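Local coordinates for protein putative glycosyltransferase (GalT1) (Streptococcus parasanguinis, PDB 4PHR) that probably acts as a glycosyltransferase that binds UDP, this chain being the GT-D-fold domain of a longer protein, at residues Leu9-Tyr23 / Tyr105-Ile119. Residues are numbered along the deposited sequence; the frame is centred on the assembly and turned at random.
Sequences LSEIKVLPILESLKY and YLNCCDAPFYGSTFI
Val14 and Tyr114 form a single parallel beta bridge: Tyr114 N donates to Lys13 O (2.9 Å) and Leu15 N to Tyr114 O (2.8 Å, N-H...O 169°). Val14 CA-H adds a contact to Tyr114 O. Beyond the bridge, Ser20 OG, in the first turns of helix 17-27, accepts from Ser116 N (2.9 Å) and donates to Leu15 O, approaching that carbonyl from above its plane; chi1 -77° keeps OG beside its own backbone N, facing strand 115-116. Two waters add links: one accepts from Lys13 N and donates to Ala111 O, the other joins Ile17 N to Ser116 OG, which also takes Phe118 N in an ST turn.

Apolar contacts flank these bonds. Leu9 CD2 meets Tyr105 CB (3.6 Å) and the branch point of Leu106, while Ile12 sends CD1 across to Tyr105 CB and CG2 obliquely to Tyr114 CD1 (4.2 Å). On the helix side, Phe113 CZ touches Tyr23 CE2 (3.6 Å), ring planes inclined at 56°; Tyr23 OH lies in the Phe113 plane at its edge and is hydrogen-bonded to Asp69 O. Leu15 CD1 reaches Phe113 CD2 (4.0 Å).

Gly115 makes backbone hydrogen bonds with Val74 and Leu76, so the bridge sets the N-terminal segment beside an edge of the three-stranded parallel sheet. Ser20 CB packs on Ile119, a neighbour of UDP-binding Arg33. Two backbone bonds and one buried hydroxyl, both donor and acceptor, thus fix the register.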
ATOM      1  N   LEU A   9     -22.335   7.140   4.018  1.00 14.26           N
ATOM      2  CA  LEU A   9     -20.916   6.803   4.006  1.00 14.71           C
ATOM      3  C   LEU A   9     -20.045   7.965   3.527  1.00 13.35           C
ATOM      4  O   LEU A   9     -18.843   7.990   3.774  1.00 14.12           O
ATOM      5  CB  LEU A   9     -20.671   5.545   3.166  1.00 16.40           C
ATOM      6  CG  LEU A   9     -21.137   4.250   3.836  1.00 18.97           C
ATOM      7  CD1 LEU A   9     -21.260   3.135   2.822  1.00 22.88           C
ATOM      8  CD2 LEU A   9     -20.188   3.870   4.962  1.00 23.27           C
ATOM      9  N   SER A  10     -20.651   8.936   2.847  1.00 13.83           N
ATOM     10  CA  SER A  10     -19.893  10.095   2.378  1.00 16.94           C
ATOM     11  C   SER A  10     -19.508  11.025   3.529  1.00 17.99           C
ATOM     12  O   SER A  10     -18.818  12.022   3.326  1.00 17.84           O
ATOM     13  CB  SER A  10     -20.634  10.843   1.262  1.00 18.78           C
ATOM     14  OG  SER A  10     -21.756  11.551   1.752  1.00 21.94           O
ATOM     15  N   GLU A  11     -19.943  10.690   4.741  1.00 16.10           N
ATOM     16  CA  GLU A  11     -19.465  11.380   5.934  1.00 16.93           C
ATOM     17  C   GLU A  11     -18.001  11.049   6.227  1.00 16.58           C
ATOM     18  O   GLU A  11     -17.314  11.798   6.928  1.00 19.18           O
ATOM     19  CB  GLU A  11     -20.345  11.029   7.137  1.00 25.16           C
ATOM     20  CG  GLU A  11     -20.069  11.858   8.380  1.00 29.36           C
ATOM     21  CD  GLU A  11     -21.171  11.738   9.419  1.00 38.86           C
ATOM     22  OE1 GLU A  11     -21.224  12.592  10.335  1.00 44.63           O
ATOM     23  OE2 GLU A  11     -21.985  10.793   9.324  1.00 44.28           O
ATOM     24  N   ILE A  12     -17.518   9.932   5.694  1.00 15.45           N
ATOM     25  CA  ILE A  12     -16.115   9.572   5.872  1.00 15.30           C
ATOM     26  C   ILE A  12     -15.261  10.530   5.044  1.00 16.50           C
ATOM     27  O   ILE A  12     -15.522  10.757   3.856  1.00 17.44           O
ATOM     28  CB  ILE A  12     -15.833   8.101   5.485  1.00 15.42           C
ATOM     29  CG1 ILE A  12     -16.593   7.150   6.416  1.00 19.53           C
ATOM     30  CG2 ILE A  12     -14.338   7.806   5.565  1.00 17.35           C
ATOM     31  CD1 ILE A  12     -16.576   5.690   5.971  1.00 21.31           C
ATOM     32  N   LYS A  13     -14.246  11.100   5.675  1.00 15.37           N
ATOM     33  CA  LYS A  13     -13.446  12.128   5.034  1.00 15.52           C
ATOM     34  C   LYS A  13     -12.028  11.651   4.784  1.00 13.96           C
ATOM     35  O   LYS A  13     -11.262  11.420   5.717  1.00 15.77           O
ATOM     36  CB  LYS A  13     -13.437  13.394   5.890  1.00 16.95           C
ATOM     37  CG  LYS A  13     -14.807  14.056   5.955  1.00 18.92           C
ATOM     38  CD  LYS A  13     -14.865  15.188   6.965  1.00 22.82           C
ATOM     39  CE  LYS A  13     -14.921  14.650   8.387  1.00 29.55           C
ATOM     40  NZ  LYS A  13     -16.124  13.788   8.612  1.00 36.62           N
ATOM     41  N   VAL A  14     -11.688  11.512   3.508  1.00 14.35           N
ATOM     42  CA  VAL A  14     -10.368  11.061   3.102  1.00 13.58           C
ATOM     43  C   VAL A  14      -9.618  12.210   2.431  1.00 14.43           C
ATOM     44  O   VAL A  14     -10.181  12.913   1.587  1.00 16.74           O
ATOM     45  CB  VAL A  14     -10.494   9.887   2.106  1.00 13.13           C
ATOM     46  CG1 VAL A  14      -9.141   9.519   1.519  1.00 14.38           C
ATOM     47  CG2 VAL A  14     -11.143   8.684   2.779  1.00 14.09           C
ATOM     48  N   LEU A  15      -8.353  12.397   2.799  1.00 14.97           N
ATOM     49  CA  LEU A  15      -7.475  13.327   2.088  1.00 15.74           C
ATOM     50  C   LEU A  15      -7.013  12.692   0.784  1.00 16.09           C
ATOM     51  O   LEU A  15      -6.356  11.657   0.809  1.00 18.86           O
ATOM     52  CB  LEU A  15      -6.233  13.622   2.924  1.00 18.45           C
ATOM     53  CG  LEU A  15      -6.396  14.404   4.224  1.00 22.63           C
ATOM     54  CD1 LEU A  15      -5.105  14.297   5.021  1.00 22.17           C
ATOM     55  CD2 LEU A  15      -6.750  15.854   3.939  1.00 28.50           C
ATOM     56  N   PRO A  16      -7.341  13.303  -0.361  1.00 16.78           N
ATOM     57  CA  PRO A  16      -6.921  12.659  -1.614  1.00 17.36           C
ATOM     58  C   PRO A  16      -5.400  12.623  -1.756  1.00 17.54           C
ATOM     59  O   PRO A  16      -4.696  13.299  -1.001  1.00 19.09           O
ATOM     60  CB  PRO A  16      -7.553  13.533  -2.698  1.00 18.04           C
ATOM     61  CG  PRO A  16      -7.809  14.845  -2.036  1.00 29.76           C
ATOM     62  CD  PRO A  16      -8.088  14.550  -0.591  1.00 18.99           C
ATOM     63  N   ILE A  17      -4.919  11.841  -2.717  1.00 17.79           N
ATOM     64  CA  ILE A  17      -3.492  11.586  -2.906  1.00 18.35           C
ATOM     65  C   ILE A  17      -2.547  12.755  -2.597  1.00 19.91           C
ATOM     66  O   ILE A  17      -1.653  12.626  -1.765  1.00 20.39           O
ATOM     67  CB  ILE A  17      -3.196  11.061  -4.331  1.00 23.13           C
ATOM     68  CG1 ILE A  17      -3.842   9.693  -4.545  1.00 24.55           C
ATOM     69  CG2 ILE A  17      -1.701  10.951  -4.553  1.00 23.37           C
ATOM     70  CD1 ILE A  17      -3.859   9.258  -5.999  1.00 26.30           C
ATOM     71  N   LEU A  18      -2.722  13.887  -3.270  1.00 24.24           N
ATOM     72  CA  LEU A  18      -1.737  14.961  -3.135  1.00 26.01           C
ATOM     73  C   LEU A  18      -1.767  15.589  -1.755  1.00 26.04           C
ATOM     74  O   LEU A  18      -0.741  16.031  -1.237  1.00 29.26           O
ATOM     75  CB  LEU A  18      -1.921  16.036  -4.204  1.00 31.69           C
ATOM     76  CG  LEU A  18      -1.293  15.703  -5.554  1.00 34.17           C
ATOM     77  CD1 LEU A  18      -1.571  16.815  -6.547  1.00 32.27           C
ATOM     78  CD2 LEU A  18       0.212  15.444  -5.420  1.00 32.16           C
ATOM     79  N   GLU A  19      -2.957  15.627  -1.167  1.00 23.86           N
ATOM     80  CA  GLU A  19      -3.123  16.164   0.174  1.00 21.41           C
ATOM     81  C   GLU A  19      -2.539  15.204   1.206  1.00 20.68           C
ATOM     82  O   GLU A  19      -1.922  15.631   2.182  1.00 25.08           O
ATOM     83  CB  GLU A  19      -4.601  16.430   0.456  1.00 21.78           C
ATOM     84  CG  GLU A  19      -5.286  17.305  -0.595  1.00 26.37           C
ATOM     85  CD  GLU A  19      -4.596  18.646  -0.801  1.00 32.74           C
ATOM     86  OE1 GLU A  19      -4.612  19.149  -1.946  1.00 48.70           O
ATOM     87  OE2 GLU A  19      -4.050  19.201   0.176  1.00 34.01           O
ATOM     88  N   SER A  20      -2.733  13.903   0.985  1.00 17.55           N
ATOM     89  CA  SER A  20      -2.125  12.888   1.849  1.00 19.26           C
ATOM     90  C   SER A  20      -0.612  13.008   1.841  1.00 21.07           C
ATOM     91  O   SER A  20       0.035  12.924   2.883  1.00 21.34           O
ATOM     92  CB  SER A  20      -2.525  11.474   1.417  1.00 16.01           C
ATOM     93  OG  SER A  20      -3.838  11.189   1.847  1.00 17.31           O
ATOM     94  N   LEU A  21      -0.054  13.209   0.658  1.00 22.83           N
ATOM     95  CA  LEU A  21       1.393  13.324   0.530  1.00 24.74           C
ATOM     96  C   LEU A  21       1.929  14.565   1.248  1.00 28.33           C
ATOM     97  O   LEU A  21       2.993  14.519   1.871  1.00 29.82           O
ATOM     98  CB  LEU A  21       1.800  13.313  -0.941  1.00 26.90           C
ATOM     99  CG  LEU A  21       1.642  11.931  -1.588  1.00 28.41           C
ATOM    100  CD1 LEU A  21       1.755  12.012  -3.107  1.00 32.33           C
ATOM    101  CD2 LEU A  21       2.653  10.927  -1.014  1.00 29.70           C
ATOM    102  N   LYS A  22       1.190  15.672   1.180  1.00 28.06           N
ATOM    103  CA  LYS A  22       1.610  16.887   1.876  1.00 30.76           C
ATOM    104  C   LYS A  22       1.629  16.636   3.374  1.00 30.12           C
ATOM    105  O   LYS A  22       2.532  17.079   4.082  1.00 35.74           O
ATOM    106  CB  LYS A  22       0.680  18.062   1.556  1.00 30.24           C
ATOM    107  CG  LYS A  22       0.820  18.589   0.142  1.00 31.77           C
ATOM    108  CD  LYS A  22      -0.322  19.530  -0.207  1.00 38.80           C
ATOM    109  CE  LYS A  22      -0.169  20.080  -1.611  1.00 44.80           C
ATOM    110  NZ  LYS A  22      -1.461  20.603  -2.141  1.00 48.36           N
ATOM    111  N   TYR A  23       0.623  15.912   3.849  1.00 29.56           N
ATOM    112  CA  TYR A  23       0.539  15.542   5.253  1.00 25.09           C
ATOM    113  C   TYR A  23       1.742  14.701   5.684  1.00 27.21           C
ATOM    114  O   TYR A  23       2.361  14.962   6.710  1.00 30.93           O
ATOM    115  CB  TYR A  23      -0.759  14.775   5.508  1.00 27.56           C
ATOM    116  CG  TYR A  23      -0.989  14.377   6.945  1.00 25.58           C
ATOM    117  CD1 TYR A  23      -0.240  13.372   7.541  1.00 26.08           C
ATOM    118  CD2 TYR A  23      -1.978  14.991   7.701  1.00 29.49           C
ATOM    119  CE1 TYR A  23      -0.459  12.995   8.847  1.00 25.07           C
ATOM    120  CE2 TYR A  23      -2.203  14.628   9.008  1.00 29.45           C
ATOM    121  CZ  TYR A  23      -1.444  13.632   9.581  1.00 28.62           C
ATOM    122  OH  TYR A  23      -1.670  13.262  10.883  1.00 37.21           O
ATOM    123  N   TYR A 105     -17.852   0.144   7.971  1.00 17.75           N
ATOM    124  CA  TYR A 105     -17.412   1.504   7.700  1.00 19.18           C
ATOM    125  C   TYR A 105     -18.139   2.540   8.554  1.00 19.26           C
ATOM    126  O   TYR A 105     -17.524   3.480   9.047  1.00 24.83           O
ATOM    127  CB  TYR A 105     -17.544   1.835   6.214  1.00 17.54           C
ATOM    128  CG  TYR A 105     -16.423   1.256   5.379  1.00 17.02           C
ATOM    129  CD1 TYR A 105     -15.123   1.738   5.509  1.00 19.66           C
ATOM    130  CD2 TYR A 105     -16.659   0.231   4.467  1.00 15.30           C
ATOM    131  CE1 TYR A 105     -14.090   1.220   4.755  1.00 18.46           C
ATOM    132  CE2 TYR A 105     -15.624  -0.296   3.697  1.00 15.82           C
ATOM    133  CZ  TYR A 105     -14.342   0.202   3.854  1.00 15.83           C
ATOM    134  OH  TYR A 105     -13.305  -0.304   3.101  1.00 18.23           O
ATOM    135  N   LEU A 106     -19.443   2.363   8.743  1.00 20.35           N
ATOM    136  CA  LEU A 106     -20.220   3.334   9.506  1.00 25.47           C
ATOM    137  C   LEU A 106     -19.860   3.349  10.990  1.00 30.02           C
ATOM    138  O   LEU A 106     -20.030   4.367  11.668  1.00 35.81           O
ATOM    139  CB  LEU A 106     -21.718   3.079   9.336  1.00 27.15           C
ATOM    140  CG  LEU A 106     -22.308   3.473   7.981  1.00 29.70           C
ATOM    141  CD1 LEU A 106     -23.706   2.895   7.818  1.00 33.76           C
ATOM    142  CD2 LEU A 106     -22.322   4.990   7.824  1.00 34.87           C
ATOM    143  N   ASN A 107     -19.356   2.225  11.490  1.00 31.09           N
ATOM    144  CA  ASN A 107     -19.152   2.066  12.924  1.00 38.27           C
ATOM    145  C   ASN A 107     -17.695   2.096  13.382  1.00 41.75           C
ATOM    146  O   ASN A 107     -17.396   2.568  14.479  1.00 43.76           O
ATOM    147  CB  ASN A 107     -19.840   0.790  13.418  1.00 41.49           C
ATOM    148  CG  ASN A 107     -21.354   0.876  13.329  1.00 51.42           C
ATOM    149  OD1 ASN A 107     -21.956   1.873  13.736  1.00 57.64           O
ATOM    150  ND2 ASN A 107     -21.979  -0.167  12.789  1.00 48.71           N
ATOM    151  N   CYS A 108     -16.790   1.599  12.547  1.00 35.42           N
ATOM    152  CA  CYS A 108     -15.391   1.485  12.942  1.00 43.62           C
ATOM    153  C   CYS A 108     -14.520   2.635  12.432  1.00 41.64           C
ATOM    154  O   CYS A 108     -13.397   2.821  12.898  1.00 43.36           O
ATOM    155  CB  CYS A 108     -14.816   0.139  12.488  1.00 51.91           C
ATOM    156  SG  CYS A 108     -15.671  -1.310  13.172  1.00 63.73           S
ATOM    157  N   CYS A 109     -15.040   3.408  11.481  1.00 36.39           N
ATOM    158  CA  CYS A 109     -14.257   4.469  10.849  1.00 29.78           C
ATOM    159  C   CYS A 109     -14.759   5.873  11.188  1.00 34.62           C
ATOM    160  O   CYS A 109     -15.247   6.596  10.319  1.00 33.49           O
ATOM    161  CB  CYS A 109     -14.237   4.264   9.335  1.00 27.72           C
ATOM    162  SG  CYS A 109     -13.500   2.685   8.841  1.00 33.29           S
ATOM    163  N   ASP A 110     -14.615   6.266  12.450  1.00 38.76           N
ATOM    164  CA  ASP A 110     -15.182   7.531  12.917  1.00 41.70           C
ATOM    165  C   ASP A 110     -14.157   8.639  13.178  1.00 35.13           C
ATOM    166  O   ASP A 110     -14.486   9.664  13.779  1.00 35.93           O
ATOM    167  CB  ASP A 110     -16.037   7.299  14.166  1.00 41.90           C
ATOM    168  CG  ASP A 110     -15.283   6.573  15.261  1.00 48.72           C
ATOM    169  OD1 ASP A 110     -14.033   6.603  15.243  1.00 49.36           O
ATOM    170  OD2 ASP A 110     -15.940   5.979  16.143  1.00 54.66           O
ATOM    171  N   ALA A 111     -12.922   8.439  12.731  1.00 29.52           N
ATOM    172  CA  ALA A 111     -11.883   9.452  12.906  1.00 30.42           C
ATOM    173  C   ALA A 111     -12.239  10.726  12.142  1.00 29.91           C
ATOM    174  O   ALA A 111     -12.999  10.680  11.175  1.00 31.59           O
ATOM    175  CB  ALA A 111     -10.531   8.913  12.452  1.00 26.60           C
ATOM    176  N   PRO A 112     -11.691  11.873  12.572  1.00 28.05           N
ATOM    177  CA  PRO A 112     -11.961  13.147  11.891  1.00 27.03           C
ATOM    178  C   PRO A 112     -11.514  13.158  10.428  1.00 26.69           C
ATOM    179  O   PRO A 112     -12.140  13.818   9.602  1.00 33.95           O
ATOM    180  CB  PRO A 112     -11.167  14.172  12.717  1.00 31.13           C
ATOM    181  CG  PRO A 112     -10.195  13.365  13.525  1.00 34.36           C
ATOM    182  CD  PRO A 112     -10.868  12.055  13.780  1.00 28.06           C
ATOM    183  N   PHE A 113     -10.444  12.434  10.114  1.00 23.53           N
ATOM    184  CA  PHE A 113      -9.975  12.323   8.737  1.00 22.45           C
ATOM    185  C   PHE A 113      -9.119  11.082   8.571  1.00 20.87           C
ATOM    186  O   PHE A 113      -8.584  10.552   9.545  1.00 22.07           O
ATOM    187  CB  PHE A 113      -9.161  13.554   8.332  1.00 27.13           C
ATOM    188  CG  PHE A 113      -7.847  13.673   9.049  1.00 30.64           C
ATOM    189  CD1 PHE A 113      -7.757  14.361  10.250  1.00 32.27           C
ATOM    190  CD2 PHE A 113      -6.698  13.097   8.523  1.00 31.11           C
ATOM    191  CE1 PHE A 113      -6.547  14.467  10.913  1.00 32.62           C
ATOM    192  CE2 PHE A 113      -5.487  13.205   9.182  1.00 30.97           C
ATOM    193  CZ  PHE A 113      -5.410  13.888  10.379  1.00 30.47           C
ATOM    194  N   TYR A 114      -9.003  10.630   7.326  1.00 16.83           N
ATOM    195  CA  TYR A 114      -8.111   9.534   6.960  1.00 15.62           C
ATOM    196  C   TYR A 114      -7.266   9.973   5.787  1.00 14.36           C
ATOM    197  O   TYR A 114      -7.669  10.861   5.043  1.00 15.88           O
ATOM    198  CB  TYR A 114      -8.926   8.296   6.563  1.00 14.55           C
ATOM    199  CG  TYR A 114      -9.698   7.709   7.723  1.00 15.79           C
ATOM    200  CD1 TYR A 114     -10.993   8.128   8.003  1.00 16.71           C
ATOM    201  CD2 TYR A 114      -9.121   6.750   8.550  1.00 17.33           C
ATOM    202  CE1 TYR A 114     -11.699   7.599   9.075  1.00 18.55           C
ATOM    203  CE2 TYR A 114      -9.815   6.211   9.614  1.00 19.62           C
ATOM    204  CZ  TYR A 114     -11.105   6.644   9.877  1.00 18.56           C
ATOM    205  OH  TYR A 114     -11.809   6.122  10.935  1.00 19.57           O
ATOM    206  N   GLY A 115      -6.097   9.361   5.619  1.00 13.67           N
ATOM    207  CA  GLY A 115      -5.340   9.529   4.394  1.00 15.51           C
ATOM    208  C   GLY A 115      -5.925   8.644   3.307  1.00 13.99           C
ATOM    209  O   GLY A 115      -6.857   7.881   3.563  1.00 12.29           O
ATOM    210  N   SER A 116      -5.372   8.731   2.098  1.00 12.97           N
ATOM    211  CA  SER A 116      -5.845   7.926   0.980  1.00 12.27           C
ATOM    212  C   SER A 116      -5.048   6.646   0.761  1.00 10.68           C
ATOM    213  O   SER A 116      -3.840   6.680   0.545  1.00 12.01           O
ATOM    214  CB  SER A 116      -5.792   8.733  -0.314  1.00 12.51           C
ATOM    215  OG  SER A 116      -6.215   7.932  -1.407  1.00 12.74           O
ATOM    216  N   THR A 117      -5.746   5.518   0.766  1.00  9.99           N
ATOM    217  CA  THR A 117      -5.156   4.231   0.425  1.00 10.12           C
ATOM    218  C   THR A 117      -4.618   4.250  -1.003  1.00  9.63           C
ATOM    219  O   THR A 117      -3.724   3.463  -1.358  1.00 10.14           O
ATOM    220  CB  THR A 117      -6.203   3.137   0.650  1.00 10.22           C
ATOM    221  OG1 THR A 117      -6.376   3.011   2.057  1.00 11.72           O
ATOM    222  CG2 THR A 117      -5.821   1.772   0.052  1.00 10.90           C
ATOM    223  N   PHE A 118      -5.138   5.160  -1.824  1.00  9.47           N
ATOM    224  CA  PHE A 118      -4.712   5.252  -3.218  1.00 10.31           C
ATOM    225  C   PHE A 118      -3.407   6.029  -3.431  1.00 11.70           C
ATOM    226  O   PHE A 118      -3.033   6.306  -4.568  1.00 12.94           O
ATOM    227  CB  PHE A 118      -5.836   5.798  -4.110  1.00 12.29           C
ATOM    228  CG  PHE A 118      -7.099   4.980  -4.072  1.00 11.40           C
ATOM    229  CD1 PHE A 118      -7.083   3.647  -3.682  1.00 11.45           C
ATOM    230  CD2 PHE A 118      -8.312   5.552  -4.434  1.00 12.45           C
ATOM    231  CE1 PHE A 118      -8.254   2.901  -3.650  1.00 13.39           C
ATOM    232  CE2 PHE A 118      -9.487   4.814  -4.409  1.00 12.81           C
ATOM    233  CZ  PHE A 118      -9.458   3.484  -4.026  1.00 14.42           C
ATOM    234  N   ILE A 119      -2.686   6.374  -2.366  1.00 11.87           N
ATOM    235  CA  ILE A 119      -1.337   6.900  -2.594  1.00 14.50           C
ATOM    236  C   ILE A 119      -0.466   5.872  -3.328  1.00 12.93           C
ATOM    237  O   ILE A 119       0.509   6.242  -3.986  1.00 14.95           O
ATOM    238  CB  ILE A 119      -0.615   7.411  -1.313  1.00 15.89           C
ATOM    239  CG1 ILE A 119      -0.431   6.304  -0.283  1.00 17.03           C
ATOM    240  CG2 ILE A 119      -1.333   8.612  -0.711  1.00 17.59           C
ATOM    241  CD1 ILE A 119       0.602   6.644   0.772  1.00 20.94           C
TER
HETATM  242  O   HOH W   1     -14.065  10.919   8.696  1.00 25.76           O
HETATM  243  O   HOH W   2      -6.911   9.625  -3.423  1.00 14.46           O